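Local structure of periplasmic binding protein (4RY8) at residues C[186-191]-C[213-218]; C[155-160]-C[165-170]; C[31-36]-C[260-265]. The protein binds 5-methylthioribose between two lobes and probably serves as the solute-capturing component of a bacterial sugar transporter. All coordinates share one frame; numbering follows the deposited sequence.

Contact 1 (C[186-191]-C[213-218])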
ATOM      1  N   THR C 186       7.697   5.448  30.017  1.00 23.98           N
ATOM      2  CA  THR C 186       7.170   4.982  31.293  1.00 28.47           C
ATOM      3  C   THR C 186       6.200   3.835  31.030  1.00 29.45           C
ATOM      4  O   THR C 186       6.279   2.795  31.663  1.00 30.66           O
ATOM      5  CB  THR C 186       6.472   6.117  32.032  1.00 26.93           C
ATOM      6  OG1 THR C 186       7.448   7.102  32.351  1.00 36.79           O
ATOM      7  CG2 THR C 186       5.844   5.615  33.351  1.00 33.74           C
ATOM      8  N   ARG C 187       5.278   4.054  30.104  1.00 31.05           N
ATOM      9  CA  ARG C 187       4.294   3.040  29.729  1.00 30.20           C
ATOM     10  C   ARG C 187       4.956   1.770  29.233  1.00 29.55           C
ATOM     11  O   ARG C 187       4.512   0.687  29.544  1.00 26.65           O
ATOM     12  CB  ARG C 187       3.363   3.574  28.628  1.00 31.35           C
ATOM     13  CG  ARG C 187       2.417   4.686  29.033  1.00 37.32           C
ATOM     14  CD  ARG C 187       2.055   5.554  27.811  1.00 31.25           C
ATOM     15  NE  ARG C 187       0.712   6.110  27.985  1.00 48.37           N
ATOM     16  CZ  ARG C 187       0.390   7.084  28.840  1.00 43.19           C
ATOM     17  NH1 ARG C 187       1.314   7.680  29.589  1.00 62.14           N
ATOM     18  NH2 ARG C 187      -0.881   7.483  28.929  1.00 41.74           N
ATOM     19  N   MET C 188       6.000   1.909  28.418  1.00 23.90           N
ATOM     20  CA  MET C 188       6.655   0.762  27.851  1.00 25.52           C
ATOM     21  C   MET C 188       7.312  -0.095  28.946  1.00 31.53           C
ATOM     22  O   MET C 188       7.229  -1.332  28.854  1.00 29.71           O
ATOM     23  CB  MET C 188       7.625   1.176  26.740  1.00 22.42           C
ATOM     24  CG  MET C 188       8.298   0.016  26.035  1.00 27.78           C
ATOM     25  SD  MET C 188       7.282  -0.968  24.914  1.00 25.24           S
ATOM     26  CE  MET C 188       8.355  -2.363  24.634  1.00 41.18           C
ATOM     27  N   GLU C 189       7.901   0.546  29.975  1.00 30.03           N
ATOM     28  CA  GLU C 189       8.487  -0.153  31.137  1.00 28.26           C
ATOM     29  C   GLU C 189       7.457  -1.068  31.762  1.00 37.12           C
ATOM     30  O   GLU C 189       7.746  -2.251  32.036  1.00 26.97           O
ATOM     31  CB  GLU C 189       8.935   0.809  32.237  1.00 39.96           C
ATOM     32  CG  GLU C 189      10.179   1.641  31.982  1.00 50.12           C
ATOM     33  CD  GLU C 189      10.277   2.800  32.976  1.00 82.15           C
ATOM     34  OE1 GLU C 189       9.783   2.686  34.130  1.00 68.41           O
ATOM     35  OE2 GLU C 189      10.832   3.846  32.611  1.00 51.53           O
ATOM     36  N   ALA C 190       6.246  -0.527  31.963  1.00 29.36           N
ATOM     37  CA  ALA C 190       5.140  -1.315  32.558  1.00 26.71           C
ATOM     38  C   ALA C 190       4.628  -2.403  31.622  1.00 25.64           C
ATOM     39  O   ALA C 190       4.365  -3.518  32.084  1.00 29.40           O
ATOM     40  CB  ALA C 190       3.985  -0.396  33.005  1.00 30.87           C
ATOM     41  N   ALA C 191       4.475  -2.091  30.326  1.00 27.24           N
ATOM     42  CA  ALA C 191       4.016  -3.045  29.311  1.00 27.55           C
ATOM     43  C   ALA C 191       4.930  -4.282  29.159  1.00 27.82           C
ATOM     44  O   ALA C 191       4.434  -5.387  28.995  1.00 24.81           O
ATOM     45  CB  ALA C 191       3.829  -2.365  27.951  1.00 26.62           C
ATOM     46  N   VAL C 213      11.925   2.653  22.501  1.00 21.03           N
ATOM     47  CA  VAL C 213      13.317   2.224  22.338  1.00 21.23           C
ATOM     48  C   VAL C 213      14.154   2.528  23.549  1.00 22.96           C
ATOM     49  O   VAL C 213      14.976   1.704  23.953  1.00 24.40           O
ATOM     50  CB  VAL C 213      13.941   2.897  21.086  1.00 22.20           C
ATOM     51  CG1 VAL C 213      15.435   2.601  20.964  1.00 25.12           C
ATOM     52  CG2 VAL C 213      13.215   2.422  19.833  1.00 27.21           C
ATOM     53  N   ARG C 214      13.986   3.718  24.139  1.00 23.07           N
ATOM     54  CA  ARG C 214      14.733   4.063  25.318  1.00 24.11           C
ATOM     55  C   ARG C 214      14.345   3.150  26.490  1.00 25.21           C
ATOM     56  O   ARG C 214      15.185   2.747  27.242  1.00 25.31           O
ATOM     57  CB  ARG C 214      14.523   5.519  25.686  1.00 27.74           C
ATOM     58  CG  ARG C 214      14.988   6.497  24.659  1.00 26.64           C
ATOM     59  CD  ARG C 214      14.646   7.898  25.076  1.00 34.05           C
ATOM     60  NE  ARG C 214      15.037   8.801  24.006  1.00 40.83           N
ATOM     61  CZ  ARG C 214      14.333   9.843  23.579  1.00 45.70           C
ATOM     62  NH1 ARG C 214      13.145  10.156  24.113  1.00 42.24           N
ATOM     63  NH2 ARG C 214      14.824  10.567  22.577  1.00 34.21           N
ATOM     64  N   ALA C 215      13.061   2.825  26.623  1.00 26.05           N
ATOM     65  CA  ALA C 215      12.626   1.883  27.646  1.00 25.23           C
ATOM     66  C   ALA C 215      13.330   0.528  27.490  1.00 26.08           C
ATOM     67  O   ALA C 215      13.847  -0.035  28.457  1.00 25.02           O
ATOM     68  CB  ALA C 215      11.116   1.706  27.581  1.00 23.52           C
ATOM     69  N   ILE C 216      13.357   0.041  26.254  1.00 27.23           N
ATOM     70  CA  ILE C 216      14.020  -1.222  25.889  1.00 28.57           C
ATOM     71  C   ILE C 216      15.528  -1.199  26.216  1.00 26.59           C
ATOM     72  O   ILE C 216      16.082  -2.147  26.797  1.00 25.44           O
ATOM     73  CB  ILE C 216      13.800  -1.562  24.391  1.00 24.28           C
ATOM     74  CG1 ILE C 216      12.349  -1.981  24.189  1.00 23.10           C
ATOM     75  CG2 ILE C 216      14.728  -2.696  23.945  1.00 26.87           C
ATOM     76  CD1 ILE C 216      11.866  -1.836  22.779  1.00 24.10           C
ATOM     77  N   MET C 217      16.191  -0.111  25.868  1.00 28.04           N
ATOM     78  CA  MET C 217      17.625  -0.073  26.058  1.00 29.70           C
ATOM     79  C   MET C 217      17.940   0.048  27.551  1.00 33.49           C
ATOM     80  O   MET C 217      18.861  -0.600  28.044  1.00 31.47           O
ATOM     81  CB  MET C 217      18.236   1.043  25.232  1.00 32.84           C
ATOM     82  CG  MET C 217      18.075   0.783  23.734  1.00 39.01           C
ATOM     83  SD  MET C 217      18.881   2.024  22.704  1.00 35.10           S
ATOM     84  CE  MET C 217      18.274   3.556  23.368  1.00 45.95           C
ATOM     85  N   GLN C 218      17.155   0.835  28.285  1.00 29.66           N
ATOM     86  CA  GLN C 218      17.405   0.992  29.702  1.00 30.35           C
ATOM     87  C   GLN C 218      17.265  -0.354  30.410  1.00 29.10           C
ATOM     88  O   GLN C 218      18.044  -0.674  31.287  1.00 30.50           O
ATOM     89  CB  GLN C 218      16.462   2.016  30.314  1.00 29.70           C
ATOM     90  CG  GLN C 218      16.626   2.094  31.829  1.00 39.14           C
ATOM     91  CD  GLN C 218      15.743   3.118  32.484  1.00 38.80           C
ATOM     92  OE1 GLN C 218      15.349   4.096  31.865  1.00 35.71           O
ATOM     93  NE2 GLN C 218      15.434   2.898  33.753  1.00 50.04           N
TER

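Contact 2 (C[155-160]-C[165-170])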
ATOM      1  N   LYS C 155      -6.030   1.289  10.737  1.00 17.20           N
ATOM      2  CA  LYS C 155      -6.818   0.398   9.882  1.00 15.87           C
ATOM      3  C   LYS C 155      -5.976  -0.639   9.197  1.00 16.61           C
ATOM      4  O   LYS C 155      -6.374  -1.788   8.985  1.00 16.19           O
ATOM      5  CB  LYS C 155      -7.603   1.206   8.858  1.00 19.42           C
ATOM      6  CG  LYS C 155      -8.741   2.059   9.409  1.00 23.52           C
ATOM      7  CD  LYS C 155      -9.850   1.193   9.973  1.00 26.36           C
ATOM      8  CE  LYS C 155     -11.150   1.960  10.123  1.00 37.16           C
ATOM      9  NZ  LYS C 155     -12.229   1.112  10.703  1.00 40.04           N
ATOM     10  N   MET C 156      -4.769  -0.221   8.801  1.00 15.96           N
ATOM     11  CA  MET C 156      -3.884  -1.101   8.098  1.00 19.79           C
ATOM     12  C   MET C 156      -3.261  -2.096   9.045  1.00 29.02           C
ATOM     13  O   MET C 156      -3.078  -3.246   8.647  1.00 22.36           O
ATOM     14  CB  MET C 156      -2.851  -0.280   7.315  1.00 17.12           C
ATOM     15  CG  MET C 156      -3.426   0.397   6.068  1.00 27.55           C
ATOM     16  SD  MET C 156      -4.408  -0.611   4.908  1.00 23.80           S
ATOM     17  CE  MET C 156      -4.021   0.208   3.367  1.00 53.68           C
ATOM     18  N   TRP C 157      -3.032  -1.716  10.313  1.00 19.17           N
ATOM     19  CA  TRP C 157      -2.629  -2.685  11.328  1.00 16.07           C
ATOM     20  C   TRP C 157      -3.676  -3.781  11.515  1.00 16.71           C
ATOM     21  O   TRP C 157      -3.349  -4.969  11.585  1.00 17.85           O
ATOM     22  CB  TRP C 157      -2.294  -1.983  12.637  1.00 21.70           C
ATOM     23  CG  TRP C 157      -2.126  -2.826  13.912  1.00 19.39           C
ATOM     24  CD1 TRP C 157      -2.821  -2.670  15.093  1.00 23.11           C
ATOM     25  CD2 TRP C 157      -1.184  -3.881  14.138  1.00 18.75           C
ATOM     26  NE1 TRP C 157      -2.352  -3.570  16.045  1.00 25.38           N
ATOM     27  CE2 TRP C 157      -1.353  -4.327  15.466  1.00 27.14           C
ATOM     28  CE3 TRP C 157      -0.209  -4.506  13.334  1.00 21.20           C
ATOM     29  CZ2 TRP C 157      -0.598  -5.373  16.001  1.00 18.49           C
ATOM     30  CZ3 TRP C 157       0.555  -5.549  13.891  1.00 17.72           C
ATOM     31  CH2 TRP C 157       0.371  -5.956  15.194  1.00 24.65           C
ATOM     32  N   GLN C 158      -4.935  -3.400  11.612  1.00 21.25           N
ATOM     33  CA  GLN C 158      -5.979  -4.390  11.739  1.00 16.75           C
ATOM     34  C   GLN C 158      -5.967  -5.399  10.560  1.00 20.58           C
ATOM     35  O   GLN C 158      -6.216  -6.581  10.766  1.00 17.70           O
ATOM     36  CB  GLN C 158      -7.332  -3.686  11.840  1.00 18.27           C
ATOM     37  CG  GLN C 158      -7.398  -2.568  12.862  1.00 17.57           C
ATOM     38  CD  GLN C 158      -6.980  -3.000  14.288  1.00 22.02           C
ATOM     39  OE1 GLN C 158      -7.137  -4.143  14.659  1.00 17.43           O
ATOM     40  NE2 GLN C 158      -6.395  -2.084  15.052  1.00 25.39           N
ATOM     41  N   ILE C 159      -5.628  -4.940   9.331  1.00 17.70           N
ATOM     42  CA  ILE C 159      -5.651  -5.807   8.166  1.00 19.73           C
ATOM     43  C   ILE C 159      -4.459  -6.756   8.192  1.00 18.38           C
ATOM     44  O   ILE C 159      -4.591  -7.933   7.815  1.00 18.00           O
ATOM     45  CB  ILE C 159      -5.731  -4.965   6.847  1.00 33.22           C
ATOM     46  CG1 ILE C 159      -7.157  -4.972   6.292  1.00 51.32           C
ATOM     47  CG2 ILE C 159      -4.896  -5.541   5.745  1.00 30.81           C
ATOM     48  CD1 ILE C 159      -8.212  -4.435   7.226  1.00 43.40           C
ATOM     49  N   ILE C 160      -3.313  -6.262   8.615  1.00 18.34           N
ATOM     50  CA  ILE C 160      -2.167  -7.143   8.836  1.00 21.30           C
ATOM     51  C   ILE C 160      -2.497  -8.212   9.861  1.00 23.63           C
ATOM     52  O   ILE C 160      -2.120  -9.368   9.681  1.00 19.85           O
ATOM     53  CB  ILE C 160      -0.901  -6.409   9.277  1.00 26.39           C
ATOM     54  CG1 ILE C 160      -0.030  -6.121   8.056  1.00 22.84           C
ATOM     55  CG2 ILE C 160      -0.076  -7.255  10.244  1.00 27.41           C
ATOM     56  CD1 ILE C 160      -0.776  -5.367   6.991  1.00 29.46           C
ATOM     57  N   PRO C 165      -2.429 -14.189  10.995  1.00 22.02           N
ATOM     58  CA  PRO C 165      -3.050 -14.334  12.319  1.00 25.74           C
ATOM     59  C   PRO C 165      -2.120 -14.797  13.436  1.00 27.48           C
ATOM     60  O   PRO C 165      -2.539 -14.816  14.606  1.00 24.39           O
ATOM     61  CB  PRO C 165      -4.194 -15.333  12.074  1.00 38.54           C
ATOM     62  CG  PRO C 165      -3.773 -16.091  10.870  1.00 29.56           C
ATOM     63  CD  PRO C 165      -2.924 -15.177  10.029  1.00 28.44           C
ATOM     64  N   GLY C 166      -0.874 -15.138  13.106  1.00 20.94           N
ATOM     65  CA  GLY C 166       0.134 -15.285  14.108  1.00 20.93           C
ATOM     66  C   GLY C 166       0.759 -13.987  14.611  1.00 20.39           C
ATOM     67  O   GLY C 166       1.507 -14.015  15.563  1.00 25.47           O
ATOM     68  N   ILE C 167       0.462 -12.850  13.979  1.00 20.04           N
ATOM     69  CA  ILE C 167       0.945 -11.550  14.416  1.00 19.83           C
ATOM     70  C   ILE C 167      -0.087 -11.055  15.409  1.00 28.56           C
ATOM     71  O   ILE C 167      -1.212 -10.701  15.015  1.00 25.35           O
ATOM     72  CB  ILE C 167       1.089 -10.584  13.236  1.00 19.33           C
ATOM     73  CG1 ILE C 167       2.090 -11.150  12.238  1.00 23.01           C
ATOM     74  CG2 ILE C 167       1.593  -9.220  13.700  1.00 23.25           C
ATOM     75  CD1 ILE C 167       3.523 -11.142  12.721  1.00 25.76           C
ATOM     76  N   LYS C 168       0.264 -11.099  16.697  1.00 26.67           N
ATOM     77  CA  LYS C 168      -0.754 -10.911  17.750  1.00 24.04           C
ATOM     78  C   LYS C 168      -0.543  -9.564  18.433  1.00 23.30           C
ATOM     79  O   LYS C 168       0.577  -9.195  18.719  1.00 20.82           O
ATOM     80  CB  LYS C 168      -0.664 -11.981  18.847  1.00 36.82           C
ATOM     81  CG  LYS C 168      -0.769 -13.422  18.397  1.00 64.29           C
ATOM     82  CD  LYS C 168      -2.197 -13.805  18.093  1.00 48.58           C
ATOM     83  CE  LYS C 168      -2.278 -15.237  17.572  1.00 86.04           C
ATOM     84  NZ  LYS C 168      -2.009 -16.250  18.626  1.00 83.04           N
ATOM     85  N   GLU C 169      -1.626  -8.840  18.722  1.00 22.97           N
ATOM     86  CA  GLU C 169      -1.510  -7.637  19.513  1.00 19.18           C
ATOM     87  C   GLU C 169      -1.615  -8.106  20.951  1.00 27.62           C
ATOM     88  O   GLU C 169      -2.609  -8.677  21.322  1.00 21.87           O
ATOM     89  CB  GLU C 169      -2.629  -6.641  19.183  1.00 22.54           C
ATOM     90  CG  GLU C 169      -2.537  -5.339  19.977  1.00 23.48           C
ATOM     91  CD  GLU C 169      -3.515  -4.264  19.533  1.00 28.08           C
ATOM     92  OE1 GLU C 169      -3.721  -4.002  18.317  1.00 24.38           O
ATOM     93  OE2 GLU C 169      -4.061  -3.625  20.435  1.00 25.74           O
ATOM     94  N   VAL C 170      -0.578  -7.913  21.745  1.00 25.23           N
ATOM     95  CA  VAL C 170      -0.637  -8.296  23.156  1.00 22.54           C
ATOM     96  C   VAL C 170      -0.809  -7.093  24.096  1.00 25.98           C
ATOM     97  O   VAL C 170      -1.136  -7.279  25.269  1.00 29.54           O
ATOM     98  CB  VAL C 170       0.594  -9.113  23.590  1.00 23.53           C
ATOM     99  CG1 VAL C 170       0.768 -10.339  22.706  1.00 31.99           C
ATOM    100  CG2 VAL C 170       1.842  -8.249  23.591  1.00 21.69           C
TER
HETATM  101  O   HOH W   1      -5.990  -2.682  17.802  1.00 24.86           O

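Contact 3 (C[31-36]-C[260-265])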
ATOM      1  N   GLU C  31       8.722  19.994  14.276  1.00 27.92           N
ATOM      2  CA  GLU C  31       9.611  21.168  14.220  1.00 30.26           C
ATOM      3  C   GLU C  31      10.180  21.328  12.827  1.00 25.48           C
ATOM      4  O   GLU C  31      10.376  22.431  12.339  1.00 27.73           O
ATOM      5  CB  GLU C  31      10.752  21.058  15.243  1.00 38.73           C
ATOM      6  CG  GLU C  31      10.280  20.946  16.698  1.00 37.22           C
ATOM      7  CD  GLU C  31      11.362  20.446  17.659  1.00 29.82           C
ATOM      8  OE1 GLU C  31      12.552  20.487  17.312  1.00 47.70           O
ATOM      9  OE2 GLU C  31      11.021  20.033  18.778  1.00 50.48           O
ATOM     10  N   ARG C  32      10.425  20.211  12.172  1.00 27.14           N
ATOM     11  CA  ARG C  32      11.034  20.232  10.846  0.50 29.06           C
ATOM     12  C   ARG C  32      10.020  20.675   9.796  1.00 26.73           C
ATOM     13  O   ARG C  32      10.348  21.391   8.860  1.00 31.41           O
ATOM     14  CB  ARG C  32      11.643  18.868  10.523  0.50 25.76           C
ATOM     15  CG  ARG C  32      12.915  18.583  11.316  0.50 27.97           C
ATOM     16  CD  ARG C  32      14.099  19.394  10.791  0.50 30.33           C
ATOM     17  NE  ARG C  32      14.244  20.681  11.472  0.50 35.82           N
ATOM     18  CZ  ARG C  32      14.843  21.746  10.950  0.50 41.94           C
ATOM     19  NH1 ARG C  32      14.920  22.865  11.656  0.50 47.15           N
ATOM     20  NH2 ARG C  32      15.359  21.698   9.723  0.50 38.53           N
ATOM     21  N   TYR C  33       8.780  20.282   9.977  1.00 25.50           N
ATOM     22  CA  TYR C  33       7.669  20.714   9.103  1.00 24.57           C
ATOM     23  C   TYR C  33       7.542  22.217   9.174  1.00 23.83           C
ATOM     24  O   TYR C  33       7.469  22.902   8.138  1.00 26.35           O
ATOM     25  CB  TYR C  33       6.413  20.043   9.606  1.00 25.31           C
ATOM     26  CG  TYR C  33       5.099  20.462   8.993  1.00 21.48           C
ATOM     27  CD1 TYR C  33       4.546  21.707   9.241  1.00 29.61           C
ATOM     28  CD2 TYR C  33       4.392  19.586   8.162  1.00 22.44           C
ATOM     29  CE1 TYR C  33       3.308  22.063   8.714  1.00 32.25           C
ATOM     30  CE2 TYR C  33       3.173  19.958   7.598  1.00 26.87           C
ATOM     31  CZ  TYR C  33       2.631  21.194   7.888  1.00 26.27           C
ATOM     32  OH  TYR C  33       1.399  21.552   7.347  1.00 29.07           O
ATOM     33  N   LEU C  34       7.540  22.728  10.409  1.00 27.94           N
ATOM     34  CA  LEU C  34       7.499  24.178  10.654  1.00 29.83           C
ATOM     35  C   LEU C  34       8.682  24.905  10.011  1.00 30.93           C
ATOM     36  O   LEU C  34       8.481  25.908   9.337  1.00 29.68           O
ATOM     37  CB  LEU C  34       7.404  24.485  12.154  1.00 34.73           C
ATOM     38  CG  LEU C  34       7.262  25.971  12.487  1.00 32.90           C
ATOM     39  CD1 LEU C  34       5.905  26.441  12.001  1.00 37.97           C
ATOM     40  CD2 LEU C  34       7.482  26.256  13.969  1.00 33.14           C
ATOM     41  N   ALA C  35       9.899  24.386  10.178  1.00 26.46           N
ATOM     42  CA  ALA C  35      11.046  24.977   9.507  1.00 35.91           C
ATOM     43  C   ALA C  35      10.823  25.022   7.987  1.00 32.19           C
ATOM     44  O   ALA C  35      11.066  26.054   7.372  1.00 36.38           O
ATOM     45  CB  ALA C  35      12.335  24.230   9.829  1.00 37.50           C
ATOM     46  N   GLY C  36      10.363  23.913   7.403  1.00 26.78           N
ATOM     47  CA  GLY C  36      10.043  23.839   6.001  1.00 25.83           C
ATOM     48  C   GLY C  36       9.016  24.868   5.542  1.00 29.24           C
ATOM     49  O   GLY C  36       9.204  25.529   4.537  1.00 26.18           O
ATOM     50  N   ARG C 260       7.054  22.709   3.429  1.00 26.01           N
ATOM     51  CA  ARG C 260       7.131  23.507   2.231  1.00 26.11           C
ATOM     52  C   ARG C 260       5.910  23.314   1.351  1.00 27.67           C
ATOM     53  O   ARG C 260       5.274  24.288   0.962  1.00 31.98           O
ATOM     54  CB  ARG C 260       8.430  23.209   1.451  1.00 35.90           C
ATOM     55  CG  ARG C 260       9.675  23.734   2.156  1.00 40.58           C
ATOM     56  CD  ARG C 260      10.968  23.254   1.529  1.00 29.68           C
ATOM     57  NE  ARG C 260      11.111  23.766   0.183  1.00 31.42           N
ATOM     58  CZ  ARG C 260      11.545  24.979  -0.137  1.00 35.45           C
ATOM     59  NH1 ARG C 260      11.904  25.858   0.802  1.00 42.58           N
ATOM     60  NH2 ARG C 260      11.641  25.318  -1.424  1.00 48.62           N
ATOM     61  N   LEU C 261       5.554  22.066   1.058  1.00 25.89           N
ATOM     62  CA  LEU C 261       4.386  21.769   0.238  1.00 29.63           C
ATOM     63  C   LEU C 261       3.109  22.482   0.759  1.00 26.83           C
ATOM     64  O   LEU C 261       2.302  23.024  -0.012  1.00 25.47           O
ATOM     65  CB  LEU C 261       4.150  20.242   0.158  1.00 24.76           C
ATOM     66  CG  LEU C 261       2.821  19.813  -0.488  1.00 25.97           C
ATOM     67  CD1 LEU C 261       2.663  20.401  -1.887  1.00 34.03           C
ATOM     68  CD2 LEU C 261       2.683  18.296  -0.551  1.00 23.28           C
ATOM     69  N   ALA C 262       2.929  22.458   2.063  1.00 24.00           N
ATOM     70  CA  ALA C 262       1.697  23.019   2.625  1.00 25.19           C
ATOM     71  C   ALA C 262       1.605  24.504   2.346  1.00 30.85           C
ATOM     72  O   ALA C 262       0.522  24.997   2.049  1.00 24.57           O
ATOM     73  CB  ALA C 262       1.593  22.736   4.127  1.00 30.00           C
ATOM     74  N   VAL C 263       2.746  25.207   2.390  1.00 25.96           N
ATOM     75  CA  VAL C 263       2.738  26.636   2.139  1.00 32.84           C
ATOM     76  C   VAL C 263       2.522  26.903   0.662  1.00 31.45           C
ATOM     77  O   VAL C 263       1.737  27.800   0.309  1.00 26.85           O
ATOM     78  CB  VAL C 263       4.012  27.316   2.672  1.00 29.11           C
ATOM     79  CG1 VAL C 263       4.183  28.735   2.126  1.00 36.95           C
ATOM     80  CG2 VAL C 263       3.960  27.306   4.192  1.00 29.53           C
ATOM     81  N   ARG C 264       3.209  26.124  -0.187  1.00 37.42           N
ATOM     82  CA  ARG C 264       3.077  26.228  -1.642  1.00 28.93           C
ATOM     83  C   ARG C 264       1.673  26.062  -2.071  1.00 27.64           C
ATOM     84  O   ARG C 264       1.244  26.776  -2.950  1.00 31.63           O
ATOM     85  CB  ARG C 264       3.858  25.144  -2.386  1.00 38.19           C
ATOM     86  CG  ARG C 264       5.205  25.583  -2.843  1.00 47.48           C
ATOM     87  CD  ARG C 264       5.649  24.850  -4.097  1.00 76.47           C
ATOM     88  NE  ARG C 264       5.566  23.385  -4.037  1.00 37.00           N
ATOM     89  CZ  ARG C 264       6.297  22.610  -3.243  1.00 30.31           C
ATOM     90  NH1 ARG C 264       7.159  23.117  -2.366  1.00 32.70           N
ATOM     91  NH2 ARG C 264       6.173  21.304  -3.340  1.00 32.03           N
ATOM     92  N   ALA C 265       0.976  25.073  -1.485  1.00 27.43           N
ATOM     93  CA  ALA C 265      -0.421  24.812  -1.809  1.00 30.64           C
ATOM     94  C   ALA C 265      -1.277  26.007  -1.471  1.00 31.00           C
ATOM     95  O   ALA C 265      -2.133  26.426  -2.260  1.00 28.28           O
ATOM     96  CB  ALA C 265      -0.942  23.568  -1.078  1.00 29.01           C
TER

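Contact 1 (C[186-191]-C[213-218])
The backbone N of E189 approaches A215 CB to 4.2 Å, and this is as polar as the meeting becomes: no hydrogen bond passes between 186-191 and 213-218. Apolar carbon does the work. A215 CB points toward the other helix and settles against the root of M188, 3.6 Å from M188 CB and equally far from M188 CG. Alanine suits this position because a single methyl fills the gap between backbones whose axes come within 8.4 Å, while the CA atoms of E189 and A215 are 5.8 Å apart. M188 needs more reach. Its CG stands anti to the backbone N (chi1 -177°), and the chain then bends at chi2 (73°), as an unbranched methionine readily can, carrying SD past the alanine and bringing the terminal methyl to I216. There M188 CE lies 4.0 Å from I216 CD1 and is just as near to CG1, so the thioether meets the long branch of the isoleucine at a slant. E189 borders the contact on its outer side: its CG passes 4.5 Å from A215 CB, and its charged end continues to a partly exposed place, as suits a carboxylate beside an apolar seam. The segment axes cross at -52°, an angle consistent with the i±4 class of ridges-into-grooves packing. A215 also touches Q185, whereas I216 packs on P246 and V227, and V213 reaches both V227 and M239, so helix 206-219 packs on strand 226-230 of the sheet, with helix 180-194 and helix 234-240 as neighbours.

Contact 2 (C[155-160]-C[165-170])
W157 spans the gap from helix 155-160 to strand 167-170, meeting I167 and E169. Its CB points toward the strand, and with CG anti to the backbone N (chi1 168°) the indole is carried outward from the helix. On the five-membered ring, W157 NE1 donates a hydrogen bond to E169 OE1 at 2.7 Å, with an N-H...O angle of 160°. The oxygen lies near the indole plane, but the donor reaches it on the anti side and tilted from the carboxylate plane. Farther along, W157 CZ2 passes 4.0 Å from E169 CB. Beyond it, W157 CZ3 and CH2 both rest 3.8 Å from I167 CG2, which also packs on I160 CG2. Tryptophan fits here because one flat group supplies both a polar N-H and a broad apolar end. A carboxylate suits its partner, since E169 OE1 also accepts from a water held by Q158 NE2 and forms a salt bridge with K161, which probably favours the charged state. I160 and W157 also touch helix 118-132, while M156 and I159 pack on their counterparts in the second subunit. The arrangement is that of a beta-alpha-beta unit, strand 137-142, helix 148-163 and strand 167-173, the helix packing against its own sheet.

Contact 3 (C[31-36]-C[260-265])
The Y33 ring runs outward from helix 31-36 to A262 on the facing helix, and its OH end stands 3.4 Å from A262 CB. The ring carbon CZ is 4.2 Å from the same methyl, so the contact falls at the phenol end. CG anti to the backbone N (chi1 172°) sends the ring along this course. Y33 also meets the ring of F102, a residue of the sugar pocket, with the planes about 30° apart; the tyrosine side chain itself is about 7 Å from the bound 5-methylthioribose. A262 suits its place because its short methyl, aimed at the other helix, accepts the end of a large ring.

At the second touching point, G36 and R260 bring their CA atoms to 4.8 Å. Glycine suits the spot because a CB on G36 would come within about 3.4 Å of R260 N and be crowded by Y33 O of its own helix. R260 CG lies only 3.0 Å from G36 O, a tight contact, and the same carbonyl accepts a hydrogen bond from S39 OG. Beyond CG the arginine bends at chi3 (64°), and its guanidinium finds polar partners: NH2 makes a salt bridge with E43 and NH1 a hydrogen bond with S39. The long arginine can therefore lay its CG against the carbonyl of G36 while its charge is matched farther along helix 28-44. V263 continues the packing on A37 and M40, so the two helices lie together over several residues. L261, A262 and A265 also touch I114 of strand 113-115, joining this helix pair to the parallel sheet.

Contacts 1 and 2 belong to the lobe built on the mixed sheet, and their centres are 22 Å apart. Contact 3 belongs to the lobe of the parallel sheet, on the opposite side of the chain's centre, 32 Å from contact 1 and 33 Å from contact 2. Along the chain, contact 2 closes before contact 1 opens, strand 167-173 leading on to helix 180-194. Both are nested inside the long loop closed by contact 3, whose partners come from near the two ends of the family domain. The chain thus crosses to the second lobe and back before contact 3 closes, then adds strand 284-287 to the mixed sheet, in keeping with the several crossovers of this family.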